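Local coordinates for Non-reducing end alpha-L-arabinofuranosidase BoGH43B (Bacteroides ovatus, PDB 5JOZ), which hydrolyses terminal non-reducing alpha-L-arabinofuranoside residues from xyloglucan side branches, converting S units to X units, at residues A[232-240]-A[251-259]. Numbering follows the deposited sequence.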
ATOM      1  N   PRO A 232     -14.360  -0.825 -15.899  1.00 39.96           N
ATOM      2  CA  PRO A 232     -13.849   0.173 -14.932  1.00 42.87           C
ATOM      3  C   PRO A 232     -12.589  -0.252 -14.147  1.00 38.34           C
ATOM      4  O   PRO A 232     -11.878   0.609 -13.647  1.00 40.20           O
ATOM      5  CB  PRO A 232     -15.038   0.378 -13.968  1.00 42.58           C
ATOM      6  CG  PRO A 232     -15.850  -0.862 -14.085  1.00 43.35           C
ATOM      7  CD  PRO A 232     -15.716  -1.283 -15.527  1.00 39.19           C
ATOM      8  N   PHE A 233     -12.365  -1.555 -13.997  1.00 32.25           N
ATOM      9  CA  PHE A 233     -11.098  -2.118 -13.473  1.00 28.71           C
ATOM     10  C   PHE A 233     -10.124  -2.572 -14.559  1.00 28.95           C
ATOM     11  O   PHE A 233     -10.514  -3.268 -15.493  1.00 33.06           O
ATOM     12  CB  PHE A 233     -11.357  -3.330 -12.588  1.00 24.79           C
ATOM     13  CG  PHE A 233     -12.430  -3.146 -11.566  1.00 23.77           C
ATOM     14  CD1 PHE A 233     -12.686  -1.899 -10.967  1.00 25.54           C
ATOM     15  CD2 PHE A 233     -13.156  -4.245 -11.139  1.00 23.23           C
ATOM     16  CE1 PHE A 233     -13.668  -1.760 -10.002  1.00 22.61           C
ATOM     17  CE2 PHE A 233     -14.132  -4.110 -10.173  1.00 24.48           C
ATOM     18  CZ  PHE A 233     -14.397  -2.866  -9.609  1.00 25.24           C
ATOM     19  N   GLN A 234      -8.851  -2.223 -14.390  1.00 29.04           N
ATOM     20  CA  GLN A 234      -7.808  -2.492 -15.378  1.00 28.99           C
ATOM     21  C   GLN A 234      -6.507  -2.937 -14.662  1.00 26.66           C
ATOM     22  O   GLN A 234      -6.428  -2.902 -13.429  1.00 24.25           O
ATOM     23  CB  GLN A 234      -7.602  -1.234 -16.241  1.00 30.46           C
ATOM     24  CG  GLN A 234      -7.368  -1.466 -17.735  1.00 40.99           C
ATOM     25  CD  GLN A 234      -8.508  -2.175 -18.471  1.00 38.51           C
ATOM     26  OE1 GLN A 234      -9.691  -1.864 -18.297  1.00 36.73           O
ATOM     27  NE2 GLN A 234      -8.141  -3.119 -19.326  1.00 49.21           N
ATOM     28  N   ALA A 235      -5.516  -3.384 -15.437  1.00 26.04           N
ATOM     29  CA  ALA A 235      -4.232  -3.899 -14.918  1.00 30.64           C
ATOM     30  C   ALA A 235      -4.385  -4.908 -13.775  1.00 28.23           C
ATOM     31  O   ALA A 235      -3.658  -4.862 -12.778  1.00 27.82           O
ATOM     32  CB  ALA A 235      -3.313  -2.751 -14.496  1.00 32.65           C
ATOM     33  N   ILE A 236      -5.344  -5.813 -13.949  1.00 28.69           N
ATOM     34  CA  ILE A 236      -5.643  -6.850 -12.974  1.00 26.83           C
ATOM     35  C   ILE A 236      -4.534  -7.917 -13.043  1.00 28.45           C
ATOM     36  O   ILE A 236      -4.136  -8.349 -14.123  1.00 28.84           O
ATOM     37  CB  ILE A 236      -7.054  -7.435 -13.231  1.00 26.11           C
ATOM     38  CG1 ILE A 236      -8.134  -6.440 -12.784  1.00 28.14           C
ATOM     39  CG2 ILE A 236      -7.246  -8.787 -12.557  1.00 26.77           C
ATOM     40  CD1 ILE A 236      -8.350  -6.358 -11.282  1.00 27.06           C
ATOM     41  N   GLY A 237      -4.013  -8.308 -11.891  1.00 26.18           N
ATOM     42  CA  GLY A 237      -2.967  -9.320 -11.834  1.00 28.47           C
ATOM     43  C   GLY A 237      -2.350  -9.414 -10.460  1.00 27.03           C
ATOM     44  O   GLY A 237      -2.832  -8.775  -9.525  1.00 26.56           O
ATOM     45  N   HIS A 238      -1.286 -10.209 -10.350  1.00 26.93           N
ATOM     46  CA  HIS A 238      -0.612 -10.493  -9.074  1.00 26.81           C
ATOM     47  C   HIS A 238      -1.573 -11.064  -8.021  1.00 27.85           C
ATOM     48  O   HIS A 238      -1.753 -10.507  -6.930  1.00 28.91           O
ATOM     49  CB  HIS A 238       0.132  -9.262  -8.532  1.00 28.70           C
ATOM     50  CG  HIS A 238       1.295  -9.606  -7.648  1.00 30.87           C
ATOM     51  ND1 HIS A 238       2.590  -9.234  -7.940  1.00 36.78           N
ATOM     52  CD2 HIS A 238       1.363 -10.319  -6.498  1.00 33.56           C
ATOM     53  CE1 HIS A 238       3.401  -9.682  -6.998  1.00 33.72           C
ATOM     54  NE2 HIS A 238       2.681 -10.351  -6.115  1.00 32.78           N
ATOM     55  N   ALA A 239      -2.186 -12.185  -8.374  1.00 26.62           N
ATOM     56  CA  ALA A 239      -3.135 -12.867  -7.517  1.00 25.99           C
ATOM     57  C   ALA A 239      -2.481 -13.833  -6.514  1.00 26.76           C
ATOM     58  O   ALA A 239      -1.329 -14.228  -6.677  1.00 18.96           O
ATOM     59  CB  ALA A 239      -4.144 -13.620  -8.367  1.00 27.82           C
ATOM     60  N   ASP A 240      -3.252 -14.171  -5.475  1.00 24.30           N
ATOM     61  CA  ASP A 240      -2.932 -15.207  -4.509  1.00 27.08           C
ATOM     62  C   ASP A 240      -4.223 -15.974  -4.195  1.00 24.79           C
ATOM     63  O   ASP A 240      -5.267 -15.365  -4.005  1.00 28.25           O
ATOM     64  CB  ASP A 240      -2.337 -14.592  -3.228  1.00 26.85           C
ATOM     65  CG  ASP A 240      -1.613 -15.628  -2.343  1.00 30.81           C
ATOM     66  OD1 ASP A 240      -1.505 -16.817  -2.720  1.00 33.03           O
ATOM     67  OD2 ASP A 240      -1.145 -15.253  -1.244  1.00 27.59           O
ATOM     68  N   ALA A 251      -9.671 -15.842  -5.097  1.00 21.49           N
ATOM     69  CA  ALA A 251      -8.414 -15.195  -5.413  1.00 21.33           C
ATOM     70  C   ALA A 251      -8.471 -13.750  -4.952  1.00 23.45           C
ATOM     71  O   ALA A 251      -9.491 -13.082  -5.117  1.00 23.77           O
ATOM     72  CB  ALA A 251      -8.157 -15.250  -6.907  1.00 21.43           C
ATOM     73  N   VAL A 252      -7.385 -13.271  -4.358  1.00 21.04           N
ATOM     74  CA  VAL A 252      -7.178 -11.832  -4.247  1.00 22.56           C
ATOM     75  C   VAL A 252      -6.132 -11.463  -5.286  1.00 23.46           C
ATOM     76  O   VAL A 252      -5.308 -12.293  -5.655  1.00 28.76           O
ATOM     77  CB  VAL A 252      -6.793 -11.363  -2.831  1.00 21.39           C
ATOM     78  CG1 VAL A 252      -7.941 -11.645  -1.876  1.00 19.03           C
ATOM     79  CG2 VAL A 252      -5.479 -12.011  -2.355  1.00 21.10           C
ATOM     80  N   CYS A 253      -6.217 -10.238  -5.785  1.00 23.92           N
ATOM     81  CA  CYS A 253      -5.283  -9.712  -6.780  1.00 23.40           C
ATOM     82  C   CYS A 253      -5.326  -8.190  -6.729  1.00 24.11           C
ATOM     83  O   CYS A 253      -6.201  -7.608  -6.062  1.00 22.20           O
ATOM     84  CB  CYS A 253      -5.676 -10.170  -8.177  1.00 25.15           C
ATOM     85  SG  CYS A 253      -7.147  -9.319  -8.803  1.00 26.76           S
ATOM     86  N   LEU A 254      -4.393  -7.563  -7.440  1.00 20.26           N
ATOM     87  CA  LEU A 254      -4.324  -6.118  -7.522  1.00 20.46           C
ATOM     88  C   LEU A 254      -4.941  -5.646  -8.818  1.00 20.82           C
ATOM     89  O   LEU A 254      -5.077  -6.407  -9.761  1.00 22.27           O
ATOM     90  CB  LEU A 254      -2.875  -5.613  -7.423  1.00 21.82           C
ATOM     91  CG  LEU A 254      -1.845  -5.843  -8.544  1.00 21.16           C
ATOM     92  CD1 LEU A 254      -2.117  -5.064  -9.830  1.00 23.83           C
ATOM     93  CD2 LEU A 254      -0.458  -5.523  -8.017  1.00 23.18           C
ATOM     94  N   GLY A 255      -5.290  -4.370  -8.850  1.00 21.16           N
ATOM     95  CA  GLY A 255      -5.767  -3.714 -10.062  1.00 21.58           C
ATOM     96  C   GLY A 255      -5.803  -2.211  -9.876  1.00 22.73           C
ATOM     97  O   GLY A 255      -5.482  -1.694  -8.791  1.00 19.57           O
ATOM     98  N   ILE A 256      -6.221  -1.508 -10.922  1.00 26.34           N
ATOM     99  CA  ILE A 256      -6.392  -0.053 -10.854  1.00 27.23           C
ATOM    100  C   ILE A 256      -7.807   0.321 -11.265  1.00 27.16           C
ATOM    101  O   ILE A 256      -8.462  -0.449 -11.971  1.00 25.71           O
ATOM    102  CB  ILE A 256      -5.345   0.691 -11.707  1.00 26.84           C
ATOM    103  CG1 ILE A 256      -5.411   0.246 -13.176  1.00 27.01           C
ATOM    104  CG2 ILE A 256      -3.948   0.454 -11.134  1.00 26.78           C
ATOM    105  CD1 ILE A 256      -4.595   1.103 -14.122  1.00 25.50           C
ATOM    106  N   ARG A 257      -8.265   1.482 -10.786  1.00 27.33           N
ATOM    107  CA  ARG A 257      -9.559   2.072 -11.158  1.00 29.75           C
ATOM    108  C   ARG A 257      -9.246   3.369 -11.870  1.00 27.78           C
ATOM    109  O   ARG A 257      -9.069   4.383 -11.203  1.00 28.09           O
ATOM    110  CB  ARG A 257     -10.393   2.405  -9.926  1.00 29.78           C
ATOM    111  CG  ARG A 257     -11.012   1.218  -9.200  1.00 29.81           C
ATOM    112  CD  ARG A 257     -11.097   1.508  -7.704  1.00 31.81           C
ATOM    113  NE  ARG A 257     -12.380   1.990  -7.236  1.00 32.08           N
ATOM    114  CZ  ARG A 257     -12.602   2.575  -6.058  1.00 29.66           C
ATOM    115  NH1 ARG A 257     -11.630   2.790  -5.178  1.00 25.86           N
ATOM    116  NH2 ARG A 257     -13.835   2.966  -5.760  1.00 42.33           N
ATOM    117  N   PRO A 258      -9.140   3.349 -13.214  1.00 31.29           N
ATOM    118  CA  PRO A 258      -8.759   4.595 -13.897  1.00 29.19           C
ATOM    119  C   PRO A 258      -9.882   5.641 -13.932  1.00 31.25           C
ATOM    120  O   PRO A 258     -11.057   5.290 -13.855  1.00 32.93           O
ATOM    121  CB  PRO A 258      -8.409   4.135 -15.326  1.00 27.67           C
ATOM    122  CG  PRO A 258      -8.439   2.639 -15.319  1.00 26.86           C
ATOM    123  CD  PRO A 258      -9.323   2.241 -14.178  1.00 27.63           C
ATOM    124  N   VAL A 259      -9.500   6.912 -14.035  1.00 31.98           N
ATOM    125  CA  VAL A 259     -10.447   8.014 -14.231  1.00 32.66           C
ATOM    126  C   VAL A 259     -10.624   8.202 -15.745  1.00 32.48           C
ATOM    127  O   VAL A 259      -9.633   8.333 -16.470  1.00 35.68           O
ATOM    128  CB  VAL A 259      -9.938   9.337 -13.604  1.00 33.00           C
ATOM    129  CG1 VAL A 259     -11.043  10.388 -13.620  1.00 34.33           C
ATOM    130  CG2 VAL A 259      -9.418   9.132 -12.177  1.00 31.66           C
TER
HETATM  131  O   HOH W   1     -12.579   3.191 -13.092  1.00 32.51           O
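Leu254 reaches across the antiparallel pair with its branch: CG lies 3.2 Å from Gly237 O, CD1 packs 3.3 Å from Ala235 O, and CD2 meets the CB of His238 at 3.8 Å. A chi1 of 70°, which sets CG between backbone N and carbonyl carbon, swings the isobutyl group over the opposite strand. With an alanine in place of Leu254, the His238 methylene is likely to lose its apolar neighbour, and the imidazole might shift. That imidazole lies close to the inferred catalytic base Asp16 and to Asp126. The Ile236 side chain lies against the Leu254 carbonyl, its CD1 3.6 Å from Leu254 O and its CG2 3.8 Å from Cys253 SG. The same CD1 packs 3.9 Å from Gly255 CA, on the side where this glycine carries no side chain.

Three doubly hydrogen-bonded pairs, Gln234-Ile256, Gly237-Leu254 and Asp240-Val252, fix the antiparallel register of the two strands, and two beta bulges interrupt it by adding residues to the 232-240 side. Past the strand ends, a water donates to both Pro232 O and Pro258 O. The Asp240 carboxylate is salt-bridged to Arg81 and hydrogen-bonded to Tyr181 and Ser18. The hairpin forms the first two strands of a four-stranded blade in the GH43 five-bladed beta-propeller, with strand 269-277 flanking 249-256.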